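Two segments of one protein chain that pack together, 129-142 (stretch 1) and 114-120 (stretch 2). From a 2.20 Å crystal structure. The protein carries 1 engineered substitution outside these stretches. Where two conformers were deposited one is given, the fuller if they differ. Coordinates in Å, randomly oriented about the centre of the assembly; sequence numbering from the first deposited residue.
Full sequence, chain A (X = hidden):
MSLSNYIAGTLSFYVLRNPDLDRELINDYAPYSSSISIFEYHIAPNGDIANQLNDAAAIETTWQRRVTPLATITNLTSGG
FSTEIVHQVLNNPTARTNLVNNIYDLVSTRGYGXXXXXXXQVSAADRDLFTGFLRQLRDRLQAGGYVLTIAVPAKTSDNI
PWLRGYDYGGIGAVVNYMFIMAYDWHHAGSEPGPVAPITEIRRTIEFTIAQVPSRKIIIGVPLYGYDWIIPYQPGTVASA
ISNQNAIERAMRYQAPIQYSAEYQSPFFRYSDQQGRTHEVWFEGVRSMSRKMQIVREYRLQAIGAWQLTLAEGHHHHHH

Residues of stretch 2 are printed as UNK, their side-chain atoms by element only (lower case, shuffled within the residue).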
ATOM      1  N   LEU A 129      -2.158  11.129 -33.122  1.00 26.89           N
ATOM      2  CA  LEU A 129      -1.424  12.233 -32.504  1.00 39.83           C
ATOM      3  C   LEU A 129      -0.647  11.781 -31.277  1.00 38.45           C
ATOM      4  O   LEU A 129       0.434  12.309 -30.990  1.00 38.90           O
ATOM      5  CB  LEU A 129      -2.373  13.375 -32.130  1.00 33.21           C
ATOM      6  CG  LEU A 129      -3.129  14.059 -33.277  1.00 50.12           C
ATOM      7  CD1 LEU A 129      -4.186  14.991 -32.717  1.00 51.51           C
ATOM      8  CD2 LEU A 129      -2.188  14.812 -34.218  1.00 46.82           C
ATOM      9  N   PHE A 130      -1.210  10.811 -30.557  1.00 42.61           N
ATOM     10  CA  PHE A 130      -0.551  10.206 -29.399  1.00 40.21           C
ATOM     11  C   PHE A 130       0.659   9.394 -29.846  1.00 32.62           C
ATOM     12  O   PHE A 130       1.728   9.521 -29.261  1.00 40.25           O
ATOM     13  CB  PHE A 130      -1.534   9.342 -28.590  1.00 37.81           C
ATOM     14  CG  PHE A 130      -0.992   8.857 -27.268  1.00 40.35           C
ATOM     15  CD1 PHE A 130      -1.352   7.607 -26.779  1.00 33.62           C
ATOM     16  CD2 PHE A 130      -0.125   9.641 -26.513  1.00 24.29           C
ATOM     17  CE1 PHE A 130      -0.866   7.148 -25.559  1.00 27.18           C
ATOM     18  CE2 PHE A 130       0.378   9.180 -25.301  1.00 27.01           C
ATOM     19  CZ  PHE A 130       0.001   7.936 -24.823  1.00 33.82           C
ATOM     20  N   THR A 131       0.483   8.584 -30.891  1.00 31.25           N
ATOM     21  CA  THR A 131       1.576   7.819 -31.494  1.00 37.14           C
ATOM     22  C   THR A 131       2.706   8.733 -31.982  1.00 39.11           C
ATOM     23  O   THR A 131       3.884   8.457 -31.729  1.00 31.07           O
ATOM     24  CB  THR A 131       1.063   6.935 -32.647  1.00 41.16           C
ATOM     25  OG1 THR A 131      -0.034   6.145 -32.177  1.00 32.78           O
ATOM     26  CG2 THR A 131       2.162   6.007 -33.176  1.00 31.64           C
ATOM     27  N   GLY A 132       2.330   9.818 -32.658  1.00 28.72           N
ATOM     28  CA  GLY A 132       3.271  10.821 -33.147  1.00 31.19           C
ATOM     29  C   GLY A 132       4.056  11.500 -32.038  1.00 40.12           C
ATOM     30  O   GLY A 132       5.269  11.695 -32.163  1.00 34.56           O
ATOM     31  N   PHE A 133       3.365  11.852 -30.954  1.00 34.73           N
ATOM     32  CA  PHE A 133       4.009  12.414 -29.763  1.00 28.16           C
ATOM     33  C   PHE A 133       5.044  11.448 -29.181  1.00 28.23           C
ATOM     34  O   PHE A 133       6.134  11.863 -28.783  1.00 32.36           O
ATOM     35  CB  PHE A 133       2.962  12.788 -28.704  1.00 29.08           C
ATOM     36  CG  PHE A 133       3.522  12.926 -27.316  1.00 25.31           C
ATOM     37  CD1 PHE A 133       4.261  14.048 -26.958  1.00 34.47           C
ATOM     38  CD2 PHE A 133       3.328  11.921 -26.370  1.00 37.71           C
ATOM     39  CE1 PHE A 133       4.800  14.164 -25.682  1.00 32.94           C
ATOM     40  CE2 PHE A 133       3.863  12.034 -25.091  1.00 28.12           C
ATOM     41  CZ  PHE A 133       4.598  13.152 -24.748  1.00 31.29           C
ATOM     42  N   LEU A 134       4.686  10.167 -29.137  1.00 25.79           N
ATOM     43  CA  LEU A 134       5.547   9.123 -28.598  1.00 27.81           C
ATOM     44  C   LEU A 134       6.748   8.831 -29.496  1.00 34.05           C
ATOM     45  O   LEU A 134       7.819   8.477 -28.994  1.00 29.30           O
ATOM     46  CB  LEU A 134       4.754   7.842 -28.337  1.00 21.68           C
ATOM     47  CG  LEU A 134       3.712   7.884 -27.212  1.00 26.07           C
ATOM     48  CD1 LEU A 134       2.856   6.668 -27.315  1.00 13.34           C
ATOM     49  CD2 LEU A 134       4.325   7.991 -25.817  1.00 24.43           C
ATOM     50  N   ARG A 135       6.561   8.982 -30.809  1.00 34.12           N
ATOM     51  CA  ARG A 135       7.667   8.933 -31.769  1.00 38.23           C
ATOM     52  C   ARG A 135       8.628  10.102 -31.561  1.00 31.49           C
ATOM     53  O   ARG A 135       9.845   9.923 -31.601  1.00 35.55           O
ATOM     54  CB  ARG A 135       7.157   8.904 -33.220  1.00 45.56           C
ATOM     55  CG  ARG A 135       8.255   9.084 -34.284  1.00 41.33           C
ATOM     56  CD  ARG A 135       7.805   8.686 -35.677  1.00 56.73           C
ATOM     57  NE  ARG A 135       8.004   7.259 -35.930  1.00 81.61           N
ATOM     58  CZ  ARG A 135       7.023   6.373 -36.081  1.00 76.22           C
ATOM     59  NH1 ARG A 135       7.314   5.096 -36.302  1.00 48.10           N
ATOM     60  NH2 ARG A 135       5.752   6.757 -36.011  1.00 60.83           N
ATOM     61  N   GLN A 136       8.079  11.292 -31.331  1.00 30.24           N
ATOM     62  CA  GLN A 136       8.892  12.480 -31.112  1.00 36.36           C
ATOM     63  C   GLN A 136       9.653  12.353 -29.789  1.00 38.76           C
ATOM     64  O   GLN A 136      10.794  12.799 -29.668  1.00 41.40           O
ATOM     65  CB  GLN A 136       8.027  13.743 -31.123  1.00 29.89           C
ATOM     66  CG  GLN A 136       8.787  14.985 -31.590  1.00 54.47           C
ATOM     67  CD  GLN A 136       8.144  16.297 -31.173  1.00 42.71           C
ATOM     68  OE1 GLN A 136       8.816  17.175 -30.632  1.00 60.71           O
ATOM     69  NE2 GLN A 136       6.844  16.439 -31.423  1.00 33.31           N
ATOM     70  N   LEU A 137       9.011  11.716 -28.814  1.00 44.21           N
ATOM     71  CA  LEU A 137       9.621  11.435 -27.524  1.00 32.64           C
ATOM     72  C   LEU A 137      10.675  10.330 -27.598  1.00 32.22           C
ATOM     73  O   LEU A 137      11.726  10.469 -26.953  1.00 29.03           O
ATOM     74  CB  LEU A 137       8.551  11.110 -26.476  1.00 33.79           C
ATOM     75  CG  LEU A 137       9.001  10.974 -25.021  1.00 35.84           C
ATOM     76  CD1 LEU A 137       9.646  12.263 -24.494  1.00 24.71           C
ATOM     77  CD2 LEU A 137       7.827  10.554 -24.149  1.00 34.12           C
ATOM     78  N   ARG A 138      10.424   9.256 -28.309  1.00 25.55           N
ATOM     79  CA  ARG A 138      11.446   8.289 -28.560  1.00 31.23           C
ATOM     80  C   ARG A 138      12.730   8.859 -29.152  1.00 40.25           C
ATOM     81  O   ARG A 138      13.781   8.577 -28.673  1.00 42.12           O
ATOM     82  CB  ARG A 138      10.911   7.131 -29.359  1.00 31.30           C
ATOM     83  CG  ARG A 138      11.935   6.341 -30.058  1.00 34.81           C
ATOM     84  CD  ARG A 138      12.677   5.433 -29.146  1.00 47.16           C
ATOM     85  NE  ARG A 138      12.121   4.119 -29.236  1.00 57.67           N
ATOM     86  CZ  ARG A 138      12.811   3.014 -29.339  1.00 52.61           C
ATOM     87  NH1 ARG A 138      12.186   1.867 -29.416  1.00 49.95           N
ATOM     88  NH2 ARG A 138      14.103   3.050 -29.349  1.00 56.38           N
ATOM     89  N   ASP A 139      12.617   9.672 -30.183  1.00 39.10           N
ATOM     90  CA  ASP A 139      13.757  10.233 -30.851  1.00 38.05           C
ATOM     91  C   ASP A 139      14.617  11.010 -29.904  1.00 36.62           C
ATOM     92  O   ASP A 139      15.799  10.837 -29.899  1.00 39.62           O
ATOM     93  CB  ASP A 139      13.330  11.151 -31.983  1.00 37.87           C
ATOM     94  CG  ASP A 139      12.861  10.416 -33.177  1.00 39.47           C
ATOM     95  OD1 ASP A 139      12.317  11.051 -34.063  1.00 54.56           O
ATOM     96  OD2 ASP A 139      13.019   9.217 -33.243  1.00 54.18           O
ATOM     97  N   ARG A 140      13.996  11.865 -29.119  1.00 23.48           N
ATOM     98  CA  ARG A 140      14.671  12.664 -28.137  1.00 30.54           C
ATOM     99  C   ARG A 140      15.328  11.885 -27.036  1.00 38.84           C
ATOM    100  O   ARG A 140      16.417  12.150 -26.647  1.00 43.86           O
ATOM    101  CB  ARG A 140      13.720  13.657 -27.544  1.00 32.66           C
ATOM    102  CG  ARG A 140      14.365  14.698 -26.724  1.00 43.46           C
ATOM    103  CD  ARG A 140      14.582  15.930 -27.526  1.00 52.57           C
ATOM    104  NE  ARG A 140      14.950  17.087 -26.736  1.00 54.48           N
ATOM    105  CZ  ARG A 140      16.143  17.290 -26.221  1.00 45.61           C
ATOM    106  NH1 ARG A 140      16.360  18.367 -25.525  1.00 52.12           N
ATOM    107  NH2 ARG A 140      17.098  16.411 -26.389  1.00 37.67           N
ATOM    108  N   LEU A 141      14.646  10.893 -26.551  1.00 40.30           N
ATOM    109  CA  LEU A 141      15.117  10.121 -25.399  1.00 34.21           C
ATOM    110  C   LEU A 141      16.200   9.116 -25.729  1.00 28.57           C
ATOM    111  O   LEU A 141      17.151   8.965 -24.960  1.00 45.47           O
ATOM    112  CB  LEU A 141      13.967   9.399 -24.691  1.00 35.52           C
ATOM    113  CG  LEU A 141      13.004  10.230 -23.845  1.00 32.36           C
ATOM    114  CD1 LEU A 141      11.909   9.323 -23.357  1.00 34.26           C
ATOM    115  CD2 LEU A 141      13.698  10.914 -22.675  1.00 40.03           C
ATOM    116  N   GLN A 142      16.065   8.424 -26.857  1.00 36.96           N
ATOM    117  CA  GLN A 142      17.045   7.404 -27.227  1.00 40.33           C
ATOM    118  C   GLN A 142      18.392   7.998 -27.643  1.00 36.99           C
ATOM    119  O   GLN A 142      19.424   7.334 -27.513  1.00 43.79           O
ATOM    120  CB  GLN A 142      16.495   6.431 -28.279  1.00 31.50           C
ATOM    121  CG  GLN A 142      16.942   6.661 -29.711  1.00 56.20           C
ATOM    122  CD  GLN A 142      17.139   5.362 -30.474  1.00 69.61           C
ATOM    123  OE1 GLN A 142      16.545   4.335 -30.147  1.00 70.49           O
ATOM    124  NE2 GLN A 142      17.981   5.404 -31.497  1.00 71.89           N
ATOM    125  N   UNK A 114      15.008   6.900 -17.644  1.00 34.52           N
ATOM    126  CA  UNK A 114      13.962   6.869 -18.658  1.00 35.97           C
ATOM    127  C   UNK A 114      12.616   7.308 -18.114  1.00 34.90           C
ATOM    128  O   UNK A 114      12.543   7.894 -17.028  1.00 33.24           O
ATOM    129  N   UNK A 115      11.557   7.056 -18.879  0.50 33.61           N
ATOM    130  CA  UNK A 115      10.206   7.405 -18.440  0.50 27.33           C
ATOM    131  C   UNK A 115       9.183   6.291 -18.584  0.50 30.85           C
ATOM    132  O   UNK A 115       9.411   5.277 -19.252  0.50 26.56           O
ATOM    133  c   UNK A 115      10.366   9.915 -18.756  0.50 44.66           C
ATOM    134  c   UNK A 115       9.597   8.485 -20.653  0.50 31.27           C
ATOM    135  c   UNK A 115       9.622   8.664 -19.152  0.50 34.31           C
ATOM    136  N   UNK A 116       8.047   6.515 -17.934  1.00 30.53           N
ATOM    137  CA  UNK A 116       6.839   5.736 -18.138  1.00 27.97           C
ATOM    138  C   UNK A 116       5.742   6.738 -18.424  1.00 31.50           C
ATOM    139  O   UNK A 116       5.393   7.549 -17.569  1.00 34.20           O
ATOM    140  c   UNK A 116       6.491   4.861 -16.922  1.00 32.73           C
ATOM    141  c   UNK A 116       5.217   4.055 -17.176  1.00 28.80           C
ATOM    142  o   UNK A 116       7.571   3.957 -16.681  1.00 25.85           O
ATOM    143  N   UNK A 117       5.237   6.724 -19.651  1.00 30.04           N
ATOM    144  CA  UNK A 117       4.113   7.577 -19.991  1.00 21.79           C
ATOM    145  C   UNK A 117       2.863   6.874 -19.473  1.00 24.05           C
ATOM    146  O   UNK A 117       2.586   5.727 -19.833  1.00 19.95           O
ATOM    147  c   UNK A 117       5.267  10.143 -21.392  1.00 27.24           C
ATOM    148  c   UNK A 117       2.712   8.535 -21.864  1.00 23.17           C
ATOM    149  c   UNK A 117       5.211   8.716 -21.997  1.00 27.95           C
ATOM    150  c   UNK A 117       4.024   7.860 -21.520  1.00 24.00           C
ATOM    151  N   UNK A 118       2.145   7.552 -18.586  1.00 24.08           N
ATOM    152  CA  UNK A 118       0.888   7.043 -18.062  1.00 31.13           C
ATOM    153  C   UNK A 118      -0.189   8.073 -18.389  1.00 30.12           C
ATOM    154  O   UNK A 118      -0.679   8.785 -17.517  1.00 31.58           O
ATOM    155  o   UNK A 118      -0.474   6.349 -14.724  1.00 41.23           O
ATOM    156  c   UNK A 118      -0.274   6.187 -15.947  1.00 41.75           C
ATOM    157  o   UNK A 118      -1.074   5.573 -16.679  1.00 32.30           O
ATOM    158  c   UNK A 118       1.005   6.766 -16.555  1.00 27.16           C
ATOM    159  N   UNK A 119      -0.527   8.162 -19.671  1.00 33.81           N
ATOM    160  CA  UNK A 119      -1.614   9.026 -20.096  1.00 36.30           C
ATOM    161  C   UNK A 119      -2.870   8.182 -20.198  1.00 34.16           C
ATOM    162  O   UNK A 119      -2.940   7.239 -20.988  1.00 35.53           O
ATOM    163  c   UNK A 119       1.334  12.141 -20.110  1.00 33.07           C
ATOM    164  c   UNK A 119      -1.330   9.739 -21.434  1.00 25.43           C
ATOM    165  c   UNK A 119       0.327  11.182 -20.157  1.00 23.25           C
ATOM    166  c   UNK A 119      -0.231  10.778 -21.371  1.00 25.56           C
ATOM    167  c   UNK A 119       1.232  12.349 -22.510  1.00 24.88           C
ATOM    168  c   UNK A 119       1.785  12.731 -21.289  1.00 25.63           C
ATOM    169  c   UNK A 119       0.229  11.376 -22.544  1.00 28.44           C
ATOM    170  N   UNK A 120      -3.857   8.524 -19.383  1.00 37.38           N
ATOM    171  CA  UNK A 120      -5.118   7.808 -19.395  1.00 35.44           C
ATOM    172  C   UNK A 120      -6.242   8.694 -19.893  1.00 40.53           C
ATOM    173  O   UNK A 120      -6.130   9.931 -19.870  1.00 36.40           O
ATOM    174  c   UNK A 120      -4.795   5.490 -16.298  1.00 50.27           C
ATOM    175  c   UNK A 120      -4.502   6.073 -17.660  1.00 40.14           C
ATOM    176  c   UNK A 120      -5.427   7.222 -18.024  1.00 34.16           C
ATOM    177  o   UNK A 120      -5.984   5.405 -15.914  1.00 73.80           O
ATOM    178  o   UNK A 120      -3.828   5.117 -15.609  1.00 52.02           O
TER

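Stretch 1 is helical throughout, and stretch 2 begins as a strand running nearly antiparallel to it, at 165°. The axes approach to 10.2 Å.

Position 114 has no side-chain atoms. Its phi/psi of 158/-167 would jam a CB against the carbonyl O of the preceding residue. The backbone therefore calls for glycine, and this is G114. Its CA lies nearest that of L141, 7.6 Å away.

Position 115 has three side-chain carbons, one carrying the other two. The CA-to-CB bond points toward the helix, and the side chain touches L137 and L141. A three-carbon fork without oxygen is valine, V115. Its CG2 lies 3.7 Å from L141 CD1 and 4.4 Å from L137 CD2. Two conformers were deposited, and one is given.

Position 116 has one carbon carrying an oxygen and a carbon. It is out of reach of the helix and touches nothing on stretch 1. This is threonine, T116. Its OG1 is hydrogen-bonded elsewhere in the structure.

Position 117 has four carbons, forked at the first, with one arm two carbons long. Its CA-to-CB bond points toward the helix, and the side chain touches F130, F133, L134 and L137. That is isoleucine, I117, with both chi angles m. CD1 lies 3.8 Å from L137 CD2 and CG1 lies 4.0 Å from L134 CD2. CG2 sits 4.1 Å from F130 CZ, at the edge of that ring. CD1 also meets the edge of the F133 ring, 4.4 Å from F133 CE2.

Position 118 has two carbons, the second carrying two oxygens. Its CA-to-CB bond points away from the helix, and it touches nothing on stretch 1. This short carboxylate is aspartate, D118.

Position 119 has one carbon followed by a six-carbon ring with no oxygen. Its CA-to-CB bond points toward the helix, and its ring meets the rings of F130 and F133. It is phenylalanine, F119. CD2 is 3.5 Å from F130 CE2, and those rings meet rim to rim. CE2 is 3.7 Å from F133 CE2. The F119 and F133 planes are near parallel, at 21°, but slid apart, so the rings barely overlap.

Position 120 has three carbons, the third carrying two oxygens. Its CA-to-CB bond also points away, and it touches nothing on stretch 1. It is glutamate, E120. Its OE2 lies 3.0 Å from D118 OD1; these are two acceptors, not a hydrogen bond.

The contact works by alternation. V115, I117 and F119 face the helix, while the carboxylates of D118 and E120 stay off it. On the helix, F130, F133, L134, L137 and L141 supply the apolar surface. No hydrogen bond crosses between the stretches. Apolar packing buries 308 Å² in all.

Stretch 2, residues 114-120: GVTIDFE
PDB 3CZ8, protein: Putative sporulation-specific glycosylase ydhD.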